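Local coordinates for putative Ribokinase II (Escherichia coli O6, PDB 3IQ0), which probably phosphorylates a sugar or related substrate with ATP as phosphate donor, as a pfkB-family kinase related to ribokinase, at residues S139-F142 and M146-A149. Sequence-based numbering, arbitrary orientation.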
loop_
_atom_site.group_PDB
_atom_site.type_symbol
_atom_site.label_atom_id
_atom_site.label_comp_id
_atom_site.label_asym_id
_atom_site.label_seq_id
_atom_site.Cartn_x
_atom_site.Cartn_y
_atom_site.Cartn_z
ATOM N N SER B 139 15.465 -11.542 -3.314
ATOM C CA SER B 139 14.111 -11.003 -3.262
ATOM C C SER B 139 14.043 -9.525 -3.624
ATOM O O SER B 139 12.959 -8.982 -3.823
ATOM C CB SER B 139 13.527 -11.199 -1.867
ATOM O OG SER B 139 14.284 -10.471 -0.916
ATOM N N SER B 140 15.199 -8.879 -3.708
ATOM C CA SER B 140 15.247 -7.459 -4.037
ATOM C C SER B 140 15.334 -7.185 -5.534
ATOM O O SER B 140 15.012 -6.093 -5.988
ATOM C CB SER B 140 16.445 -6.800 -3.350
ATOM O OG SER B 140 16.410 -7.008 -1.953
ATOM N N LEU B 141 15.772 -8.174 -6.301
ATOM C CA LEU B 141 15.924 -7.995 -7.741
ATOM C C LEU B 141 14.629 -8.217 -8.511
ATOM O O LEU B 141 14.462 -9.246 -9.163
ATOM C CB LEU B 141 17.011 -8.938 -8.260
ATOM C CG LEU B 141 18.361 -8.793 -7.550
ATOM C CD1 LEU B 141 19.362 -9.796 -8.107
ATOM C CD2 LEU B 141 18.866 -7.371 -7.723
ATOM N N PHE B 142 13.719 -7.248 -8.433
ATOM C CA PHE B 142 12.441 -7.347 -9.125
ATOM C C PHE B 142 12.236 -6.254 -10.173
ATOM O O PHE B 142 11.120 -6.050 -10.653
ATOM C CB PHE B 142 11.283 -7.338 -8.110
ATOM C CG PHE B 142 11.276 -6.145 -7.181
ATOM C CD1 PHE B 142 10.945 -4.877 -7.648
ATOM C CD2 PHE B 142 11.572 -6.300 -5.828
ATOM C CE1 PHE B 142 10.907 -3.780 -6.782
ATOM C CE2 PHE B 142 11.538 -5.212 -4.956
ATOM C CZ PHE B 142 11.205 -3.951 -5.431
HETATM N N MSE B 146 16.584 -1.999 -9.588
HETATM C CA MSE B 146 17.092 -2.689 -8.410
HETATM C C MSE B 146 18.399 -3.394 -8.748
HETATM O O MSE B 146 19.373 -3.302 -7.998
HETATM C CB MSE B 146 16.069 -3.718 -7.918
HETATM C CG MSE B 146 14.682 -3.160 -7.635
HETATM SE SE MSE B 146 14.653 -1.788 -6.275
HETATM C CE MSE B 146 14.408 -0.247 -7.422
ATOM N N VAL B 147 18.423 -4.092 -9.882
ATOM C CA VAL B 147 19.626 -4.807 -10.298
ATOM C C VAL B 147 20.765 -3.822 -10.537
ATOM O O VAL B 147 21.927 -4.133 -10.275
ATOM C CB VAL B 147 19.388 -5.631 -11.591
ATOM C CG1 VAL B 147 18.136 -6.476 -11.449
ATOM C CG2 VAL B 147 19.279 -4.712 -12.786
ATOM N N ASP B 148 20.427 -2.636 -11.033
ATOM C CA ASP B 148 21.432 -1.613 -11.291
ATOM C C ASP B 148 22.045 -1.125 -9.985
ATOM O O ASP B 148 23.267 -1.044 -9.857
ATOM C CB ASP B 148 20.810 -0.439 -12.052
ATOM C CG ASP B 148 20.627 -0.732 -13.531
ATOM O OD1 ASP B 148 20.802 -1.901 -13.937
ATOM O OD2 ASP B 148 20.305 0.210 -14.287
ATOM N N ALA B 149 21.191 -0.802 -9.019
ATOM C CA ALA B 149 21.652 -0.334 -7.719
ATOM C C ALA B 149 22.570 -1.388 -7.112
ATOM O O ALA B 149 23.637 -1.071 -6.586
ATOM C CB ALA B 149 20.459 -0.084 -6.799
#
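Ser140 O is met from two directions: Phe142 N reaches back to it with a weak hydrogen bond of 3.0 Å, closing an inverse gamma turn centred on Leu141, while Met146 (a selenomethionine) brings its CB to 3.2 Å from the same oxygen. Met146 CG sits over one face of the Phe142 ring, 4.1 Å from the centroid and 19° off the normal, a CH-pi contact shifted toward the CE1 rim. The chain then bends (chi2 -60°), which carries SE out beyond the CE1-CZ edge in an oblique Met-aromatic contact, 4.7 Å from the centroid. Phe142 CB points away from the helix, but chi1 of 55° sets CG between the backbone N and carbonyl carbon, bringing the ring back toward Met146. From the centre of the turn, Leu141 crosses Val147 at about a right angle, its CD2 3.7 Å from Val147 CA; both also pack on helix 178-189. Ser140 OG is hydrogen-bonded to Glu11. This loop and helix 144-159 belong to the beta-alpha-beta crossover between neighbouring parallel strands 131-137 and 163-167, as in the ribokinase fold. With no hydrogen bond between 139-142 and 146-149, van der Waals, CH-pi and Met-aromatic contacts hold the loop against the start of its helix.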